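Local coordinates for protein 1-deoxy-D-xylulose 5-phosphate reductoisomerase (Moraxella catarrhalis, PDB 4ZQG) that probably catalyses the NAD(P)H-dependent rearrangement and reduction of 1-deoxy-D-xylulose 5-phosphate to 2-C-methyl-D-erythritol 4-phosphate in the MEP pathway of isoprenoid synthesis, at residues C336-T341 against L392-K397; F54-I59 against L78-L83; P165-A170 against T178-K183. All coordinates share one frame; numbering follows the deposited sequence.

Interaction 1: C336-T341 against L392-K397; sequences CIALNT and LTMDKK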
loop_
_atom_site.group_PDB
_atom_site.type_symbol
_atom_site.label_atom_id
_atom_site.label_comp_id
_atom_site.label_asym_id
_atom_site.label_seq_id
_atom_site.Cartn_x
_atom_site.Cartn_y
_atom_site.Cartn_z
ATOM N N CYS A 336 7.909 7.165 -29.231
ATOM C CA CYS A 336 7.864 5.956 -28.406
ATOM C C CYS A 336 8.054 4.690 -29.219
ATOM O O CYS A 336 8.694 3.740 -28.761
ATOM C CB CYS A 336 6.566 5.901 -27.619
ATOM S SG CYS A 336 6.595 7.153 -26.322
ATOM N N ILE A 337 7.519 4.725 -30.438
ATOM C CA ILE A 337 7.734 3.712 -31.444
ATOM C C ILE A 337 9.186 3.727 -31.879
ATOM O O ILE A 337 9.880 2.729 -31.798
ATOM C CB ILE A 337 6.785 3.933 -32.614
ATOM C CG1 ILE A 337 5.383 3.606 -32.139
ATOM C CG2 ILE A 337 7.199 3.085 -33.822
ATOM C CD1 ILE A 337 4.307 4.080 -33.070
ATOM N N ALA A 338 9.667 4.873 -32.310
ATOM C CA ALA A 338 11.082 4.986 -32.587
ATOM C C ALA A 338 11.812 4.349 -31.429
ATOM O O ALA A 338 12.674 3.541 -31.646
ATOM C CB ALA A 338 11.497 6.443 -32.751
ATOM N N LEU A 339 11.435 4.690 -30.200
ATOM C CA LEU A 339 12.149 4.208 -29.015
ATOM C C LEU A 339 12.111 2.693 -28.874
ATOM O O LEU A 339 13.145 2.056 -28.734
ATOM C CB LEU A 339 11.573 4.794 -27.724
ATOM C CG LEU A 339 12.240 4.322 -26.417
ATOM C CD1 LEU A 339 13.336 5.282 -25.975
ATOM C CD2 LEU A 339 11.212 4.137 -25.316
ATOM N N ASN A 340 10.905 2.155 -28.858
ATOM C CA ASN A 340 10.705 0.758 -28.589
ATOM C C ASN A 340 11.296 -0.167 -29.662
ATOM O O ASN A 340 12.039 -1.107 -29.343
ATOM C CB ASN A 340 9.238 0.437 -28.480
ATOM C CG ASN A 340 9.024 -1.031 -28.270
ATOM O OD1 ASN A 340 9.630 -1.617 -27.359
ATOM N ND2 ASN A 340 8.251 -1.661 -29.156
ATOM N N THR A 341 10.971 0.142 -30.919
ATOM C CA THR A 341 11.532 -0.560 -32.062
ATOM C C THR A 341 13.038 -0.395 -32.186
ATOM O O THR A 341 13.737 -1.379 -32.341
ATOM C CB THR A 341 10.873 -0.138 -33.376
ATOM O OG1 THR A 341 9.463 -0.361 -33.279
ATOM C CG2 THR A 341 11.414 -0.945 -34.503
ATOM N N LEU A 392 2.401 0.399 -37.679
ATOM C CA LEU A 392 3.200 -0.671 -38.306
ATOM C C LEU A 392 4.181 -0.148 -39.355
ATOM O O LEU A 392 5.318 -0.600 -39.414
ATOM C CB LEU A 392 2.283 -1.722 -38.919
ATOM C CG LEU A 392 1.389 -2.454 -37.912
ATOM C CD1 LEU A 392 0.378 -3.292 -38.668
ATOM C CD2 LEU A 392 2.182 -3.318 -36.936
ATOM N N THR A 393 3.764 0.828 -40.152
ATOM C CA THR A 393 4.663 1.440 -41.142
ATOM C C THR A 393 5.887 2.073 -40.489
ATOM O O THR A 393 6.997 1.976 -41.005
ATOM C CB THR A 393 3.896 2.484 -41.958
ATOM O OG1 THR A 393 2.794 1.836 -42.590
ATOM C CG2 THR A 393 4.771 3.135 -43.011
ATOM N N MET A 394 5.688 2.712 -39.340
ATOM C CA MET A 394 6.785 3.365 -38.646
ATOM C C MET A 394 7.650 2.342 -37.994
ATOM O O MET A 394 8.869 2.474 -37.953
ATOM C CB MET A 394 6.271 4.318 -37.574
ATOM C CG MET A 394 7.395 4.895 -36.715
ATOM S SD MET A 394 7.828 6.546 -37.195
ATOM C CE MET A 394 8.824 7.021 -35.810
ATOM N N ASP A 395 7.011 1.329 -37.438
ATOM C CA ASP A 395 7.730 0.155 -37.013
ATOM C C ASP A 395 8.694 -0.320 -38.115
ATOM O O ASP A 395 9.900 -0.346 -37.889
ATOM C CB ASP A 395 6.744 -0.941 -36.625
ATOM C CG ASP A 395 7.431 -2.168 -36.061
ATOM O OD1 ASP A 395 8.268 -2.005 -35.141
ATOM O OD2 ASP A 395 7.145 -3.278 -36.580
ATOM N N LYS A 396 8.174 -0.643 -39.307
ATOM C CA LYS A 396 9.033 -1.193 -40.418
ATOM C C LYS A 396 10.157 -0.213 -40.701
ATOM O O LYS A 396 11.314 -0.587 -40.866
ATOM C CB LYS A 396 8.252 -1.472 -41.723
ATOM C CG LYS A 396 7.421 -2.753 -41.758
ATOM N N LYS A 397 9.800 1.060 -40.680
ATOM C CA LYS A 397 10.755 2.103 -40.954
ATOM C C LYS A 397 11.873 2.197 -39.919
ATOM O O LYS A 397 13.051 2.244 -40.267
ATOM C CB LYS A 397 10.031 3.428 -41.065
ATOM C CG LYS A 397 10.929 4.576 -41.483
ATOM C CD LYS A 397 10.053 5.740 -41.878
ATOM C CE LYS A 397 10.875 6.979 -42.148
ATOM N NZ LYS A 397 9.996 8.085 -42.611
#
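Thr341 carries OG1 beside its backbone N and anti to the carbonyl carbon (chi1 -57°), while Asp395 sets CG anti to its own backbone N (chi1 -175°); these torsions bring hydroxyl and carboxylate together across two helices. Thr341 OG1 donates to Asp395 OD1 at 2.8 Å, meeting the anti lone pair, the one directed away from OD2, and the two side chains cross at about a right angle. The Thr341 methyl lies against the same oxygen, with CG2 3.4 Å from Asp395 OD1. Asp395 OD2 forms a salt bridge with Arg399, one turn further on, so the carboxylate is held from both oxygens. Beside this polar pair the contact is apolar. Ile337 CG2 presses on Met394 CG at 3.4 Å; the Met394 chain bends at chi2, and its terminal CE lies 4.1 Å from Ala338 CB. The short segments run with an angle of 47° between their directions, axes 9.4 Å apart, a helix-helix packing buried within the C-terminal domain. Around it, Met134 of helix 130-146 touches Thr341, Ile391, one turn before Asp395 on helix 387-409, touches Ile337, and Tyr377 in a loop packs on Ala338 and Met394; on helix 333-351, Leu339 touches helix 230-243.

Interaction 2: F54-I59 against L78-L83; sequences FHPVKI and LDTIIL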
loop_
_atom_site.group_PDB
_atom_site.type_symbol
_atom_site.label_atom_id
_atom_site.label_comp_id
_atom_site.label_asym_id
_atom_site.label_seq_id
_atom_site.Cartn_x
_atom_site.Cartn_y
_atom_site.Cartn_z
ATOM N N PHE A 54 -4.511 -29.448 -21.374
ATOM C CA PHE A 54 -5.678 -28.609 -21.118
ATOM C C PHE A 54 -6.817 -28.756 -22.086
ATOM O O PHE A 54 -7.841 -28.141 -21.849
ATOM C CB PHE A 54 -5.292 -27.102 -21.022
ATOM C CG PHE A 54 -4.417 -26.762 -19.850
ATOM C CD1 PHE A 54 -3.075 -26.530 -20.016
ATOM C CD2 PHE A 54 -4.935 -26.698 -18.584
ATOM C CE1 PHE A 54 -2.266 -26.219 -18.933
ATOM C CE2 PHE A 54 -4.132 -26.408 -17.507
ATOM C CZ PHE A 54 -2.794 -26.173 -17.679
ATOM N N HIS A 55 -6.670 -29.541 -23.151
ATOM C CA HIS A 55 -7.737 -29.762 -24.167
ATOM C C HIS A 55 -8.394 -28.446 -24.561
ATOM O O HIS A 55 -9.592 -28.269 -24.353
ATOM C CB HIS A 55 -8.837 -30.765 -23.701
ATOM C CG HIS A 55 -8.340 -32.159 -23.404
ATOM N ND1 HIS A 55 -8.589 -32.801 -22.203
ATOM C CD2 HIS A 55 -7.596 -33.023 -24.139
ATOM C CE1 HIS A 55 -8.019 -33.991 -22.210
ATOM N NE2 HIS A 55 -7.408 -34.153 -23.373
ATOM N N PRO A 56 -7.601 -27.485 -25.080
ATOM C CA PRO A 56 -8.142 -26.215 -25.504
ATOM C C PRO A 56 -8.954 -26.347 -26.772
ATOM O O PRO A 56 -8.680 -27.222 -27.583
ATOM C CB PRO A 56 -6.900 -25.412 -25.837
ATOM C CG PRO A 56 -5.905 -26.393 -26.209
ATOM C CD PRO A 56 -6.142 -27.516 -25.255
ATOM N N VAL A 57 -9.920 -25.459 -26.954
ATOM C CA VAL A 57 -10.691 -25.437 -28.170
ATOM C C VAL A 57 -9.825 -25.027 -29.348
ATOM O O VAL A 57 -9.972 -25.555 -30.410
ATOM C CB VAL A 57 -11.947 -24.552 -28.022
ATOM C CG1 VAL A 57 -12.744 -24.518 -29.308
ATOM C CG2 VAL A 57 -12.811 -25.069 -26.882
ATOM N N LYS A 58 -8.904 -24.095 -29.170
ATOM C CA LYS A 58 -8.080 -23.605 -30.282
ATOM C C LYS A 58 -6.682 -23.365 -29.815
ATOM O O LYS A 58 -6.466 -22.998 -28.671
ATOM C CB LYS A 58 -8.604 -22.259 -30.826
ATOM C CG LYS A 58 -10.110 -22.142 -30.981
ATOM C CD LYS A 58 -10.497 -20.953 -31.864
ATOM C CE LYS A 58 -12.004 -20.946 -32.124
ATOM N NZ LYS A 58 -12.468 -19.656 -32.676
ATOM N N ILE A 59 -5.730 -23.531 -30.706
ATOM C CA ILE A 59 -4.369 -23.076 -30.453
ATOM C C ILE A 59 -3.846 -22.475 -31.745
ATOM O O ILE A 59 -4.418 -22.707 -32.807
ATOM C CB ILE A 59 -3.429 -24.195 -29.978
ATOM C CG1 ILE A 59 -3.242 -25.220 -31.111
ATOM C CG2 ILE A 59 -3.974 -24.816 -28.711
ATOM C CD1 ILE A 59 -2.570 -26.511 -30.680
ATOM N N LEU A 78 -6.669 -35.133 -30.358
ATOM C CA LEU A 78 -7.387 -34.030 -29.730
ATOM C C LEU A 78 -8.359 -33.405 -30.730
ATOM O O LEU A 78 -8.073 -33.366 -31.914
ATOM C CB LEU A 78 -6.422 -32.948 -29.250
ATOM C CG LEU A 78 -5.562 -33.063 -27.984
ATOM C CD1 LEU A 78 -6.018 -34.209 -27.108
ATOM C CD2 LEU A 78 -4.090 -33.171 -28.342
ATOM N N ASP A 79 -9.473 -32.860 -30.225
ATOM C CA ASP A 79 -10.439 -32.113 -31.047
ATOM C C ASP A 79 -9.963 -30.703 -31.411
ATOM O O ASP A 79 -10.622 -30.014 -32.184
ATOM C CB ASP A 79 -11.783 -31.969 -30.318
ATOM C CG ASP A 79 -12.477 -33.302 -30.067
ATOM O OD1 ASP A 79 -13.253 -33.389 -29.089
ATOM O OD2 ASP A 79 -12.261 -34.259 -30.835
ATOM N N THR A 80 -8.823 -30.290 -30.862
ATOM C CA THR A 80 -8.321 -28.924 -30.927
ATOM C C THR A 80 -8.184 -28.336 -32.339
ATOM O O THR A 80 -7.490 -28.895 -33.181
ATOM C CB THR A 80 -6.920 -28.870 -30.256
ATOM O OG1 THR A 80 -6.950 -29.555 -28.987
ATOM C CG2 THR A 80 -6.477 -27.449 -30.025
ATOM N N ILE A 81 -8.820 -27.176 -32.564
ATOM C CA ILE A 81 -8.612 -26.383 -33.788
ATOM C C ILE A 81 -7.238 -25.703 -33.795
ATOM O O ILE A 81 -6.855 -25.053 -32.810
ATOM C CB ILE A 81 -9.678 -25.288 -33.956
ATOM C CG1 ILE A 81 -11.079 -25.883 -34.088
ATOM C CG2 ILE A 81 -9.323 -24.409 -35.145
ATOM C CD1 ILE A 81 -12.192 -25.025 -33.541
ATOM N N ILE A 82 -6.508 -25.817 -34.897
ATOM C CA ILE A 82 -5.189 -25.211 -34.988
ATOM C C ILE A 82 -5.310 -24.015 -35.893
ATOM O O ILE A 82 -6.074 -24.062 -36.861
ATOM C CB ILE A 82 -4.145 -26.144 -35.585
ATOM C CG1 ILE A 82 -4.037 -27.407 -34.742
ATOM C CG2 ILE A 82 -2.790 -25.475 -35.633
ATOM C CD1 ILE A 82 -5.092 -28.444 -35.062
ATOM N N LEU A 83 -4.562 -22.953 -35.552
ATOM C CA LEU A 83 -4.577 -21.684 -36.253
ATOM C C LEU A 83 -3.137 -21.264 -36.473
ATOM O O LEU A 83 -2.238 -21.810 -35.854
ATOM C CB LEU A 83 -5.313 -20.649 -35.423
ATOM C CG LEU A 83 -6.761 -20.925 -35.048
ATOM C CD1 LEU A 83 -7.353 -19.742 -34.292
ATOM C CD2 LEU A 83 -7.615 -21.192 -36.278
#
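Lys58 with Ile81 and Ile59 with Ile82 pair as parallel strands: Val57 O accepts from Ile81 N, Ile59 N donates to Ile81 O at 2.8 Å, and a weak bond runs from Leu83 N to Ile59 O. Just before the ladder, Thr80 OG1 donates to Pro56 O at 3.2 Å, in the carbonyl plane and with a C=O...O angle of 158°. The Thr80 methyl packs on carbon atoms, CG2 lying 3.9 Å from Ile59 CG2 and 4.0 Å from Pro56 CG; the Ile59 and Thr80 side chains cross at about a right angle. Ile59 places CG1 between its backbone N and carbonyl carbon (chi1 66°), where it too comes near that methyl. The two strands belong to a beta-alpha-beta unit, joined through helix 66-75, in the Rossmann-type parallel sheet of the nucleotide-binding domain; strand 81-84 is an edge strand of this sheet within the chain. Leu69 of that helix packs on Ile59, and Val73 on Ile82. Following helix 44-54, His55 has positive phi, and Leu78 CD1 meets the edge of its ring in plane, 3.6 Å from His55 CD2. The extended Lys58 chain crosses Leu83 obliquely, CD to CD1 4.2 Å, before NZ reaches salt bridges with Asp95 and Glu91.

Interaction 3: P165-A170 against T178-K183; sequences PAAIQA and TSYGIK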
loop_
_atom_site.group_PDB
_atom_site.type_symbol
_atom_site.label_atom_id
_atom_site.label_comp_id
_atom_site.label_asym_id
_atom_site.label_seq_id
_atom_site.Cartn_x
_atom_site.Cartn_y
_atom_site.Cartn_z
ATOM N N PRO A 165 -7.531 4.057 -5.721
ATOM C CA PRO A 165 -8.871 3.814 -5.211
ATOM C C PRO A 165 -9.699 3.087 -6.263
ATOM O O PRO A 165 -9.333 3.103 -7.433
ATOM C CB PRO A 165 -9.423 5.219 -4.943
ATOM C CG PRO A 165 -8.300 6.159 -5.068
ATOM C CD PRO A 165 -7.182 5.494 -5.777
ATOM N N ALA A 166 -10.815 2.498 -5.858
ATOM C CA ALA A 166 -11.634 1.684 -6.768
ATOM C C ALA A 166 -12.066 2.412 -8.032
ATOM O O ALA A 166 -11.825 1.940 -9.159
ATOM C CB ALA A 166 -12.862 1.191 -6.051
ATOM N N ALA A 167 -12.696 3.565 -7.844
ATOM C CA ALA A 167 -13.141 4.406 -8.946
ATOM C C ALA A 167 -12.089 4.637 -10.043
ATOM O O ALA A 167 -12.440 4.706 -11.244
ATOM C CB ALA A 167 -13.630 5.717 -8.393
ATOM N N ILE A 168 -10.809 4.716 -9.656
ATOM C CA ILE A 168 -9.706 4.920 -10.633
ATOM C C ILE A 168 -9.234 3.614 -11.293
ATOM O O ILE A 168 -8.656 3.624 -12.385
ATOM C CB ILE A 168 -8.532 5.679 -9.966
ATOM C CG1 ILE A 168 -9.065 6.973 -9.349
ATOM C CG2 ILE A 168 -7.404 5.946 -10.960
ATOM C CD1 ILE A 168 -8.015 7.960 -8.904
ATOM N N GLN A 169 -9.468 2.490 -10.628
ATOM C CA GLN A 169 -9.298 1.149 -11.254
ATOM C C GLN A 169 -10.374 0.967 -12.337
ATOM O O GLN A 169 -10.062 0.604 -13.450
ATOM C CB GLN A 169 -9.402 0.036 -10.186
ATOM C CG GLN A 169 -8.384 0.167 -9.057
ATOM C CD GLN A 169 -8.470 -0.879 -7.963
ATOM O OE1 GLN A 169 -9.528 -1.396 -7.652
ATOM N NE2 GLN A 169 -7.341 -1.133 -7.322
ATOM N N ALA A 170 -11.632 1.281 -11.997
ATOM C CA ALA A 170 -12.746 1.260 -12.959
ATOM C C ALA A 170 -12.506 2.222 -14.134
ATOM O O ALA A 170 -12.422 1.796 -15.276
ATOM C CB ALA A 170 -14.048 1.593 -12.268
ATOM N N THR A 178 -9.421 15.961 -8.267
ATOM C CA THR A 178 -8.388 16.227 -7.269
ATOM C C THR A 178 -8.786 15.737 -5.875
ATOM O O THR A 178 -7.928 15.606 -5.012
ATOM C CB THR A 178 -7.980 17.729 -7.241
ATOM O OG1 THR A 178 -9.069 18.519 -6.800
ATOM C CG2 THR A 178 -7.550 18.240 -8.627
ATOM N N SER A 179 -10.078 15.485 -5.657
ATOM C CA SER A 179 -10.589 14.738 -4.503
ATOM C C SER A 179 -9.821 13.493 -4.130
ATOM O O SER A 179 -9.654 13.217 -2.947
ATOM C CB SER A 179 -11.995 14.255 -4.792
ATOM O OG SER A 179 -12.889 15.270 -4.471
ATOM N N TYR A 180 -9.429 12.710 -5.125
ATOM C CA TYR A 180 -8.749 11.464 -4.868
ATOM C C TYR A 180 -7.345 11.703 -4.399
ATOM O O TYR A 180 -6.725 10.805 -3.851
ATOM C CB TYR A 180 -8.726 10.569 -6.120
ATOM C CG TYR A 180 -10.112 10.118 -6.488
ATOM C CD1 TYR A 180 -10.768 9.191 -5.705
ATOM C CD2 TYR A 180 -10.779 10.660 -7.586
ATOM C CE1 TYR A 180 -12.056 8.804 -5.987
ATOM C CE2 TYR A 180 -12.076 10.284 -7.881
ATOM C CZ TYR A 180 -12.704 9.348 -7.072
ATOM O OH TYR A 180 -13.979 8.929 -7.330
ATOM N N GLY A 181 -6.824 12.889 -4.663
ATOM C CA GLY A 181 -5.578 13.295 -4.091
ATOM C C GLY A 181 -4.349 12.575 -4.568
ATOM O O GLY A 181 -3.366 12.535 -3.827
ATOM N N ILE A 182 -4.340 12.066 -5.805
ATOM C CA ILE A 182 -3.113 11.421 -6.318
ATOM C C ILE A 182 -2.100 12.488 -6.675
ATOM O O ILE A 182 -2.431 13.401 -7.418
ATOM C CB ILE A 182 -3.293 10.594 -7.615
ATOM C CG1 ILE A 182 -4.525 9.670 -7.598
ATOM C CG2 ILE A 182 -2.057 9.771 -7.854
ATOM C CD1 ILE A 182 -4.791 9.007 -6.295
ATOM N N LYS A 183 -0.874 12.374 -6.175
ATOM C CA LYS A 183 0.131 13.372 -6.450
ATOM C C LYS A 183 0.984 12.914 -7.541
ATOM O O LYS A 183 1.112 13.597 -8.556
ATOM C CB LYS A 183 1.015 13.663 -5.232
ATOM C CG LYS A 183 1.646 15.053 -5.277
ATOM C CD LYS A 183 2.785 15.175 -4.319
ATOM C CE LYS A 183 3.218 16.622 -4.187
ATOM N NZ LYS A 183 4.247 16.691 -3.118
#
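Pro165 O, at the start of the short helix 166-170, is approached by two backbone amides, Gln169 N at 3.3 Å and, more weakly, Ile168 N at 3.1 Å; the ring of the same proline touches Tyr180 and Ile182. Across the contact the meeting is apolar. With CG anti to its carbonyl carbon and beside its backbone N (chi1 -66°), Tyr180 places CG within 3.9 Å of Ile168 CD1. Ile168 also supplies the face contact: its CG1 sits over one face of the ring, and the two side chains run past each other in opposite directions. Pro165 CG approaches Tyr180 CD1 obliquely at 4.0 Å. At the phenol end, Ala167 CB lies 3.4 Å from Tyr180 OH, again at an oblique slant to the ring. Proline at the N-cap starts one segment; the other is a 3-10 turn, residues 178-180, followed by Gly181 with positive phi and then strand 182-189 of the mixed four-stranded sheet. On entering that strand, Ile182 puts CG1 4.1 Å from Ile168 CD1, and its CD1 is 4.3 Å from Pro165 CD. Tyr266 of strand 260-266 touches both Pro165 and Ile182. The turn also faces the dimer partner, where Ser179 OG is hydrogen-bonded to Glu292 of the second subunit.

From the N terminus, interaction 2 comes first: it closes the crossover through helix 66-75 and joins two neighbouring strands at one side of the nucleotide-binding sheet. Interaction 3 follows, closing a short loop of seven residues between helix 166-170 and the turn leading into the mixed sheet, near the second subunit. Interaction 1 is last, spanning fifty residues, more than half of them helical, to bring helix 387-409 against helix 333-351. The three are in series, none nested or crossing, and each ties together a different part of the fold. They do not touch: nearest atoms are about 18 Å apart for interactions 1 and 2, about 20 Å for 1 and 3, and about 27 Å for 2 and 3.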